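Local structure of eukaryotic translation initiation factor 2D (Homo sapiens, 5W2F) at residues T155-P160 against Q167-G172; P112-L117 against V128-E133; A144-R149 against H176-L181. The protein delivers tRNA to the P-site of the eukaryotic ribosome without requiring GTP, its C-terminal part, described here, containing SWIB/MDM2 and SUI1 domains. One frame throughout, in Å; residues are numbered along the deposited sequence.

Contact 1. Residues T155-P160 against Q167-G172; sequences TVNPAP and QVQIQG
Asn157 and Gln167 face each other as a hydrogen-bonded pair in the antiparallel β hairpin at one edge of the SUI1 sheet. Gln167 N meets Asn157 O at 2.8 Å with an almost straight N-H...O angle of 176°, and Asn157 N bonds back to Gln167 O. Thr155 and Gln169 repeat this two-way exchange. Between them Val156 and Val168 form the non-hydrogen-bonded pair, on the face that helix 139-150 packs against.

The Gln167 side chain takes the other face. Gln167 CB lies 4.0 Å from Ala159 CB. Gln167 CG sits between the backbone N and the carbonyl carbon (chi1 62°), 3.5 Å from Asn157 O. From there the chain runs extended, setting Gln167 CD 3.7 Å from Ala159 CA. At the tip Gln167 OE1 comes within 3.5 Å of Ala159 CB, while Gln167 NE2 passes Pro160 CD at 3.9 Å, and the amide thus rests against Ala159 and the Pro160 ring.

On the same face the Asn157 and Gln169 amides cross with their planes 84° apart. Their oxygens, Asn157 OD1 and Gln169 OE1, are 3.4 Å from each other; both are acceptors, and Gln169 OE1 takes its hydrogen bond from Arg120 NH2.

Contact 2. Residues P112-L117 against V128-E133; sequences PIDITL and VVRNLE
Asn131 meets Pro112 because its CG is turned anti to its own carbonyl carbon, beside the backbone N (chi1 -72°), on the side of Pro112, where the amide can reach the proline carbonyl oxygen. There Asn131 ND2 donates to Pro112 O at 2.8 Å, and the acceptor lies close to the amide plane, though the donor is tilted somewhat from the plane of the proline carbonyl. Two torsions matter for Arg130: its CG is anti to the backbone N (chi1 174°) and chi2 is extended, which sets Arg130 CD 3.5 Å from Asp114 OD2. The bend at chi3 then turns only NE, and the nearest charged atoms, Asp114 OD2 and Arg130 NE, remain 4.6 Å apart. This is not a salt bridge, although the opposite charges probably still attract. Each polar end has its firmer partner nearby: Asp114 OD1 bonds to Gln194 NE2, and Arg130 NH2 to Pro160 O.

These residues belong to the β hairpin of strands 113-121 and 124-130, which lies inside the SUI1 sheet, flanked by strand 166-171 beyond one of its strands and by the short strand 193-194 beyond the other. Asp114 with Arg130 and Thr116 with Val128 are the hydrogen-bonded antiparallel pairs, each exchanging two backbone bonds; Arg130 N to Asp114 O, at 2.8 Å, is nearly straight at 170°. Between them, Ile115 and Val129 make the non-hydrogen-bonded pair.

On the other face the contact is apolar. The Ile113 and Val129 side chains cross obliquely, with Ile113 CG2 3.9 Å from Val129 CG1. Ile115 CG1 comes to Val129 CG1 at 4.3 Å. At its other branch Ile113 CD1 touches Leu132 CD2 at 4.4 Å. Helix 175-185 covers these side chains, with Leu182 against Ile113 and Leu178 against both Ile115 and Val129.

Contact 3. Residues A144-R149 against H176-L181; sequences AILQQR and HHLGWL. With FMT (formic acid), chain C.
The two helices of the SUI1 α/β fold, 139-150 and 175-185, meet here; the segments Ala144-Arg149 and His176-Leu181 run at 125° to each other, with axes 10.9 Å apart at their closest. Apolar side chains fill the side nearer the sheet. Leu146 CD1 meets Leu178 CD2 at 3.8 Å, the two side chains crossing at about a right angle, while Leu146 CD2 lies against Leu181 CD2. Ile145 uses its CG2 branch twice, against Leu181 CD1 and at the edge of the Trp180 ring.

Further out, the contact becomes aromatic and charged. Arg149 bends at chi2 (74°), which carries CD over Trp180, and the guanidinium then lies flat on the indole, the planes only 8° apart. Arg149 CZ sits 3.6 Å from the centroid of the six-membered ring of Trp180, over the face, making this a cation-pi stack; CD adds a CH-pi contact to the same ring. Arg149 NH1 and Trp180 NE1 are both donors, close together because of the stacking and not bonded to each other.

A formic acid molecule, probably from the crystallisation liquor, occupies the guanidinium edge. Arg149 NE donates to its O2 at 2.8 Å and NH1 to its O1 at 2.9 Å, a two-pronged grip in which both bonds are nearly straight. His177 ND1 gives formic acid O2 a second donor at 2.6 Å, with that oxygen near the plane of the imidazole, and Trp180 CB closes against the ligand's carbon at 3.5 Å.

Three N-H donors thus converge on one small carboxyl group. With the guanidinium held flat by the indole and a histidine beside it, the chemistry is consistent with a spot that could hold an anion, although nothing here identifies a natural ligand.

All three contacts lie within the SUI1 region, on the same side of the chain's centre, and share one layered αβ unit. Contacts 1 and 2 are neighbouring hairpins of a single sheet, centres about 9 Å apart, joined where strand 166-171 pairs with strand 124-130. Contact 3, its centre about 13 Å from the centre of each, is the helix pair packed on that sheet: helix 175-185 also packs on contact 2, and both Leu146 and Leu178 reach Ile170 of contact 1. Along the chain contact 2 closes first, and contact 1 is nested inside the loop that contact 3 closes. Residues distant in sequence thereby build one hydrophobic core between sheet and helices.

Contact 1. Residues T155-P160 against Q167-G172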
loop_
_atom_site.group_PDB
_atom_site.type_symbol
_atom_site.label_atom_id
_atom_site.label_comp_id
_atom_site.label_asym_id
_atom_site.label_seq_id
_atom_site.Cartn_x
_atom_site.Cartn_y
_atom_site.Cartn_z
ATOM N N THR A 155 -0.869 -6.955 25.810
ATOM C CA THR A 155 -1.290 -5.560 25.966
ATOM C C THR A 155 -1.276 -4.870 24.609
ATOM O O THR A 155 -0.564 -5.305 23.700
ATOM C CB THR A 155 -0.346 -4.773 26.905
ATOM O OG1 THR A 155 0.986 -4.787 26.384
ATOM C CG2 THR A 155 -0.333 -5.363 28.286
ATOM N N VAL A 156 -2.037 -3.794 24.496
ATOM C CA VAL A 156 -2.024 -2.931 23.325
ATOM C C VAL A 156 -1.611 -1.538 23.771
ATOM O O VAL A 156 -2.164 -0.994 24.724
ATOM C CB VAL A 156 -3.404 -2.871 22.674
ATOM C CG1 VAL A 156 -3.414 -1.887 21.515
ATOM C CG2 VAL A 156 -3.850 -4.260 22.265
ATOM N N ASN A 157 -0.653 -0.964 23.058
ATOM C CA ASN A 157 -0.085 0.344 23.397
ATOM C C ASN A 157 0.220 1.099 22.113
ATOM O O ASN A 157 0.362 0.489 21.033
ATOM C CB ASN A 157 1.262 0.208 24.126
ATOM C CG ASN A 157 1.187 -0.600 25.400
ATOM O OD1 ASN A 157 2.009 -1.487 25.635
ATOM N ND2 ASN A 157 0.222 -0.285 26.234
ATOM N N PRO A 158 0.391 2.425 22.211
ATOM C CA PRO A 158 0.865 3.163 21.031
ATOM C C PRO A 158 2.245 2.686 20.594
ATOM O O PRO A 158 3.115 2.437 21.429
ATOM C CB PRO A 158 0.920 4.613 21.520
ATOM C CG PRO A 158 -0.038 4.658 22.651
ATOM C CD PRO A 158 0.095 3.331 23.330
ATOM N N ALA A 159 2.423 2.524 19.289
ATOM C CA ALA A 159 3.698 2.133 18.738
ATOM C C ALA A 159 4.561 3.377 18.619
ATOM O O ALA A 159 4.152 4.339 18.010
ATOM C CB ALA A 159 3.517 1.504 17.385
ATOM N N PRO A 160 5.760 3.368 19.211
ATOM C CA PRO A 160 6.612 4.557 19.092
ATOM C C PRO A 160 7.019 4.824 17.651
ATOM O O PRO A 160 7.345 3.886 16.902
ATOM C CB PRO A 160 7.829 4.226 19.956
ATOM C CG PRO A 160 7.801 2.761 20.138
ATOM C CD PRO A 160 6.383 2.308 20.016
ATOM N N GLN A 167 0.429 -1.077 18.697
ATOM C CA GLN A 167 1.153 -2.339 18.634
ATOM C C GLN A 167 0.648 -3.279 19.727
ATOM O O GLN A 167 0.089 -2.849 20.749
ATOM C CB GLN A 167 2.659 -2.120 18.792
ATOM C CG GLN A 167 3.070 -1.507 20.116
ATOM C CD GLN A 167 4.548 -1.236 20.146
ATOM O OE1 GLN A 167 5.176 -1.077 19.103
ATOM N NE2 GLN A 167 5.091 -1.124 21.315
ATOM N N VAL A 168 0.817 -4.571 19.486
ATOM C CA VAL A 168 0.529 -5.597 20.459
ATOM C C VAL A 168 1.838 -6.063 21.071
ATOM O O VAL A 168 2.791 -6.346 20.355
ATOM C CB VAL A 168 -0.201 -6.777 19.815
ATOM C CG1 VAL A 168 -0.433 -7.911 20.802
ATOM C CG2 VAL A 168 -1.504 -6.313 19.185
ATOM N N GLN A 169 1.864 -6.162 22.395
ATOM C CA GLN A 169 2.960 -6.786 23.107
ATOM C C GLN A 169 2.472 -8.055 23.759
ATOM O O GLN A 169 1.402 -8.057 24.395
ATOM C CB GLN A 169 3.509 -5.823 24.127
ATOM C CG GLN A 169 4.219 -4.656 23.488
ATOM C CD GLN A 169 4.979 -3.817 24.504
ATOM O OE1 GLN A 169 4.547 -3.685 25.659
ATOM N NE2 GLN A 169 6.110 -3.238 24.083
ATOM N N ILE A 170 3.263 -9.112 23.640
ATOM C CA ILE A 170 2.954 -10.369 24.299
ATOM C C ILE A 170 4.156 -10.764 25.159
ATOM O O ILE A 170 5.281 -10.713 24.692
ATOM C CB ILE A 170 2.650 -11.517 23.310
ATOM C CG1 ILE A 170 1.723 -11.059 22.171
ATOM C CG2 ILE A 170 2.075 -12.713 24.071
ATOM C CD1 ILE A 170 2.487 -10.633 20.909
ATOM N N GLN A 171 3.907 -11.138 26.416
ATOM C CA GLN A 171 5.001 -11.609 27.259
ATOM C C GLN A 171 5.616 -12.877 26.650
ATOM O O GLN A 171 4.910 -13.745 26.129
ATOM C CB GLN A 171 4.487 -11.888 28.670
ATOM C CG GLN A 171 4.123 -10.643 29.444
ATOM C CD GLN A 171 5.288 -9.689 29.664
ATOM O OE1 GLN A 171 5.153 -8.475 29.470
ATOM N NE2 GLN A 171 6.429 -10.227 30.078
ATOM N N GLY A 172 6.942 -12.942 26.689
ATOM C CA GLY A 172 7.670 -14.097 26.227
ATOM C C GLY A 172 7.970 -14.068 24.734
ATOM O O GLY A 172 7.772 -13.057 24.065
#

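Contact 2. Residues P112-L117 against V128-E133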
loop_
_atom_site.group_PDB
_atom_site.type_symbol
_atom_site.label_atom_id
_atom_site.label_comp_id
_atom_site.label_asym_id
_atom_site.label_seq_id
_atom_site.Cartn_x
_atom_site.Cartn_y
_atom_site.Cartn_z
ATOM N N PRO A 112 5.372 -3.464 5.926
ATOM C CA PRO A 112 5.316 -4.793 6.488
ATOM C C PRO A 112 4.766 -4.812 7.899
ATOM O O PRO A 112 4.906 -3.827 8.643
ATOM C CB PRO A 112 6.777 -5.219 6.516
ATOM C CG PRO A 112 7.521 -3.925 6.701
ATOM C CD PRO A 112 6.742 -2.922 5.922
ATOM N N ILE A 113 4.177 -5.949 8.267
ATOM C CA ILE A 113 3.983 -6.239 9.698
ATOM C C ILE A 113 5.359 -6.585 10.266
ATOM O O ILE A 113 6.091 -7.381 9.668
ATOM C CB ILE A 113 3.020 -7.398 9.912
ATOM C CG1 ILE A 113 1.625 -6.988 9.465
ATOM C CG2 ILE A 113 3.021 -7.825 11.372
ATOM C CD1 ILE A 113 0.629 -8.119 9.369
ATOM N N ASP A 114 5.721 -5.940 11.369
ATOM C CA ASP A 114 6.994 -6.185 12.032
ATOM C C ASP A 114 6.740 -6.905 13.340
ATOM O O ASP A 114 5.992 -6.420 14.187
ATOM C CB ASP A 114 7.760 -4.881 12.332
ATOM C CG ASP A 114 7.972 -4.020 11.119
ATOM O OD1 ASP A 114 8.429 -4.534 10.082
ATOM O OD2 ASP A 114 7.648 -2.810 11.210
ATOM N N ILE A 115 7.406 -8.032 13.499
ATOM C CA ILE A 115 7.372 -8.844 14.716
ATOM C C ILE A 115 8.772 -8.882 15.286
ATOM O O ILE A 115 9.688 -9.346 14.609
ATOM C CB ILE A 115 6.923 -10.284 14.449
ATOM C CG1 ILE A 115 5.585 -10.340 13.724
ATOM C CG2 ILE A 115 6.889 -11.083 15.742
ATOM C CD1 ILE A 115 5.407 -11.611 12.959
ATOM N N THR A 116 8.941 -8.365 16.497
ATOM C CA THR A 116 10.245 -8.219 17.066
ATOM C C THR A 116 10.288 -8.732 18.510
ATOM O O THR A 116 9.375 -8.459 19.287
ATOM C CB THR A 116 10.589 -6.730 16.987
ATOM O OG1 THR A 116 10.402 -6.280 15.622
ATOM C CG2 THR A 116 11.982 -6.479 17.476
ATOM N N LEU A 117 11.371 -9.418 18.843
ATOM C CA LEU A 117 11.663 -9.815 20.213
ATOM C C LEU A 117 12.448 -8.699 20.851
ATOM O O LEU A 117 13.336 -8.125 20.227
ATOM C CB LEU A 117 12.466 -11.118 20.217
ATOM C CG LEU A 117 11.646 -12.304 19.751
ATOM C CD1 LEU A 117 12.549 -13.486 19.413
ATOM C CD2 LEU A 117 10.605 -12.700 20.794
ATOM N N VAL A 128 6.788 -7.998 20.144
ATOM C CA VAL A 128 6.134 -6.742 19.784
ATOM C C VAL A 128 5.728 -6.786 18.315
ATOM O O VAL A 128 6.549 -7.115 17.456
ATOM C CB VAL A 128 7.063 -5.551 20.064
ATOM C CG1 VAL A 128 6.392 -4.241 19.686
ATOM C CG2 VAL A 128 7.561 -5.573 21.526
ATOM N N VAL A 129 4.462 -6.458 18.048
ATOM C CA VAL A 129 3.873 -6.599 16.715
ATOM C C VAL A 129 3.322 -5.266 16.245
ATOM O O VAL A 129 2.384 -4.734 16.858
ATOM C CB VAL A 129 2.772 -7.672 16.687
ATOM C CG1 VAL A 129 2.342 -7.947 15.242
ATOM C CG2 VAL A 129 3.242 -8.948 17.388
ATOM N N ARG A 130 3.922 -4.734 15.173
ATOM C CA ARG A 130 3.591 -3.433 14.603
ATOM C C ARG A 130 2.947 -3.608 13.222
ATOM O O ARG A 130 3.284 -4.530 12.493
ATOM C CB ARG A 130 4.926 -2.647 14.436
ATOM C CG ARG A 130 4.832 -1.304 13.733
ATOM C CD ARG A 130 6.202 -0.676 13.593
ATOM N NE ARG A 130 6.737 -0.274 14.901
ATOM C CZ ARG A 130 6.707 0.947 15.420
ATOM N NH1 ARG A 130 6.202 1.969 14.758
ATOM N NH2 ARG A 130 7.186 1.141 16.633
ATOM N N ASN A 131 2.048 -2.679 12.887
ATOM C CA ASN A 131 1.393 -2.538 11.581
ATOM C C ASN A 131 0.263 -3.505 11.308
ATOM O O ASN A 131 -0.129 -3.702 10.162
ATOM C CB ASN A 131 2.396 -2.515 10.419
ATOM C CG ASN A 131 3.164 -1.242 10.361
ATOM O OD1 ASN A 131 2.651 -0.162 10.706
ATOM N ND2 ASN A 131 4.388 -1.336 9.881
ATOM N N LEU A 132 -0.335 -4.052 12.358
ATOM C CA LEU A 132 -1.474 -4.926 12.153
ATOM C C LEU A 132 -2.602 -4.186 11.444
ATOM O O LEU A 132 -3.273 -4.762 10.586
ATOM C CB LEU A 132 -1.971 -5.490 13.482
ATOM C CG LEU A 132 -1.025 -6.505 14.131
ATOM C CD1 LEU A 132 -1.398 -6.708 15.594
ATOM C CD2 LEU A 132 -1.043 -7.825 13.386
ATOM N N GLU A 133 -2.818 -2.918 11.796
ATOM C CA GLU A 133 -3.931 -2.164 11.233
ATOM C C GLU A 133 -3.744 -1.931 9.730
ATOM O O GLU A 133 -4.714 -1.764 9.014
ATOM C CB GLU A 133 -4.117 -0.838 11.984
ATOM C CG GLU A 133 -4.454 -1.023 13.485
ATOM C CD GLU A 133 -4.018 0.140 14.439
ATOM O OE1 GLU A 133 -2.827 0.543 14.520
ATOM O OE2 GLU A 133 -4.876 0.666 15.158
#

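Contact 3. Residues A144-R149 against H176-L181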
loop_
_atom_site.group_PDB
_atom_site.type_symbol
_atom_site.label_atom_id
_atom_site.label_comp_id
_atom_site.label_asym_id
_atom_site.label_seq_id
_atom_site.Cartn_x
_atom_site.Cartn_y
_atom_site.Cartn_z
ATOM N N ALA A 144 -6.274 -10.403 22.135
ATOM C CA ALA A 144 -7.132 -11.380 22.816
ATOM C C ALA A 144 -6.893 -12.803 22.304
ATOM O O ALA A 144 -6.756 -13.747 23.084
ATOM C CB ALA A 144 -8.606 -10.996 22.721
ATOM N N ILE A 145 -6.807 -12.950 20.994
ATOM C CA ILE A 145 -6.521 -14.241 20.388
ATOM C C ILE A 145 -5.166 -14.784 20.878
ATOM O O ILE A 145 -5.051 -15.956 21.263
ATOM C CB ILE A 145 -6.521 -14.139 18.847
ATOM C CG1 ILE A 145 -7.936 -13.875 18.313
ATOM C CG2 ILE A 145 -5.932 -15.399 18.227
ATOM C CD1 ILE A 145 -7.951 -13.379 16.883
ATOM N N LEU A 146 -4.148 -13.929 20.851
ATOM C CA LEU A 146 -2.820 -14.352 21.263
ATOM C C LEU A 146 -2.705 -14.621 22.762
ATOM O O LEU A 146 -1.950 -15.503 23.164
ATOM C CB LEU A 146 -1.757 -13.339 20.840
ATOM C CG LEU A 146 -1.547 -13.249 19.330
ATOM C CD1 LEU A 146 -0.574 -12.122 19.033
ATOM C CD2 LEU A 146 -0.983 -14.555 18.793
ATOM N N GLN A 147 -3.445 -13.889 23.596
ATOM C CA GLN A 147 -3.401 -14.162 25.035
ATOM C C GLN A 147 -3.827 -15.620 25.313
ATOM O O GLN A 147 -3.198 -16.314 26.128
ATOM C CB GLN A 147 -4.246 -13.143 25.811
ATOM C CG GLN A 147 -4.111 -13.208 27.339
ATOM C CD GLN A 147 -4.550 -11.912 28.035
ATOM O OE1 GLN A 147 -3.847 -10.887 28.033
ATOM N NE2 GLN A 147 -5.699 -11.960 28.637
ATOM N N GLN A 148 -4.857 -16.085 24.604
ATOM C CA GLN A 148 -5.306 -17.479 24.687
ATOM C C GLN A 148 -4.327 -18.451 24.035
ATOM O O GLN A 148 -3.955 -19.440 24.657
ATOM C CB GLN A 148 -6.686 -17.636 24.037
ATOM C CG GLN A 148 -7.312 -19.028 24.147
ATOM C CD GLN A 148 -7.677 -19.409 25.574
ATOM O OE1 GLN A 148 -7.225 -20.435 26.094
ATOM N NE2 GLN A 148 -8.497 -18.582 26.216
ATOM N N ARG A 149 -3.905 -18.158 22.799
ATOM C CA ARG A 149 -3.032 -19.059 22.023
ATOM C C ARG A 149 -1.682 -19.233 22.704
ATOM O O ARG A 149 -1.160 -20.353 22.780
ATOM C CB ARG A 149 -2.817 -18.531 20.597
ATOM C CG ARG A 149 -2.111 -19.480 19.621
ATOM C CD ARG A 149 -3.037 -20.605 19.170
ATOM N NE ARG A 149 -2.463 -21.421 18.095
ATOM C CZ ARG A 149 -3.144 -22.307 17.368
ATOM N NH1 ARG A 149 -2.517 -22.988 16.417
ATOM N NH2 ARG A 149 -4.451 -22.528 17.573
ATOM N N HIS A 176 6.546 -17.632 16.782
ATOM C CA HIS A 176 5.930 -18.770 16.089
ATOM C C HIS A 176 4.411 -18.728 16.090
ATOM O O HIS A 176 3.776 -19.118 15.115
ATOM C CB HIS A 176 6.460 -20.091 16.637
ATOM C CG HIS A 176 6.262 -20.273 18.109
ATOM N ND1 HIS A 176 6.940 -19.516 19.045
ATOM C CD2 HIS A 176 5.473 -21.129 18.810
ATOM C CE1 HIS A 176 6.568 -19.896 20.259
ATOM N NE2 HIS A 176 5.699 -20.892 20.144
ATOM N N HIS A 177 3.823 -18.205 17.153
ATOM C CA HIS A 177 2.375 -18.056 17.199
ATOM C C HIS A 177 1.878 -16.970 16.244
ATOM O O HIS A 177 0.773 -17.085 15.699
ATOM C CB HIS A 177 1.909 -17.770 18.622
ATOM C CG HIS A 177 2.135 -18.910 19.563
ATOM N ND1 HIS A 177 1.589 -20.164 19.376
ATOM C CD2 HIS A 177 2.854 -18.977 20.708
ATOM C CE1 HIS A 177 1.960 -20.951 20.372
ATOM N NE2 HIS A 177 2.712 -20.250 21.204
ATOM N N LEU A 178 2.670 -15.916 16.058
ATOM C CA LEU A 178 2.331 -14.922 15.034
ATOM C C LEU A 178 2.424 -15.513 13.634
ATOM O O LEU A 178 1.657 -15.131 12.757
ATOM C CB LEU A 178 3.210 -13.671 15.108
ATOM C CG LEU A 178 2.787 -12.597 16.087
ATOM C CD1 LEU A 178 1.431 -12.018 15.691
ATOM C CD2 LEU A 178 2.778 -13.096 17.522
ATOM N N GLY A 179 3.384 -16.403 13.405
ATOM C CA GLY A 179 3.426 -17.105 12.129
ATOM C C GLY A 179 2.131 -17.840 11.858
ATOM O O GLY A 179 1.539 -17.705 10.780
ATOM N N TRP A 180 1.644 -18.579 12.853
ATOM C CA TRP A 180 0.357 -19.247 12.710
ATOM C C TRP A 180 -0.758 -18.245 12.399
ATOM O O TRP A 180 -1.520 -18.404 11.445
ATOM C CB TRP A 180 0.033 -20.042 13.975
ATOM C CG TRP A 180 -1.410 -20.390 14.085
ATOM C CD1 TRP A 180 -2.069 -21.358 13.392
ATOM C CD2 TRP A 180 -2.407 -19.707 14.872
ATOM N NE1 TRP A 180 -3.403 -21.347 13.716
ATOM C CE2 TRP A 180 -3.636 -20.351 14.629
ATOM C CE3 TRP A 180 -2.367 -18.645 15.779
ATOM C CZ2 TRP A 180 -4.821 -19.956 15.252
ATOM C CZ3 TRP A 180 -3.560 -18.231 16.381
ATOM C CH2 TRP A 180 -4.763 -18.895 16.117
ATOM N N LEU A 181 -0.867 -17.231 13.233
ATOM C CA LEU A 181 -1.988 -16.312 13.138
ATOM C C LEU A 181 -1.994 -15.595 11.798
ATOM O O LEU A 181 -3.027 -15.530 11.119
ATOM C CB LEU A 181 -1.955 -15.298 14.288
ATOM C CG LEU A 181 -3.141 -14.314 14.346
ATOM C CD1 LEU A 181 -4.459 -15.067 14.485
ATOM C CD2 LEU A 181 -3.008 -13.282 15.459
HETATM C C FMT C . 0.965 -22.025 16.672
HETATM O O1 FMT C . 0.367 -22.861 16.003
HETATM O O2 FMT C . 0.237 -21.186 17.399
#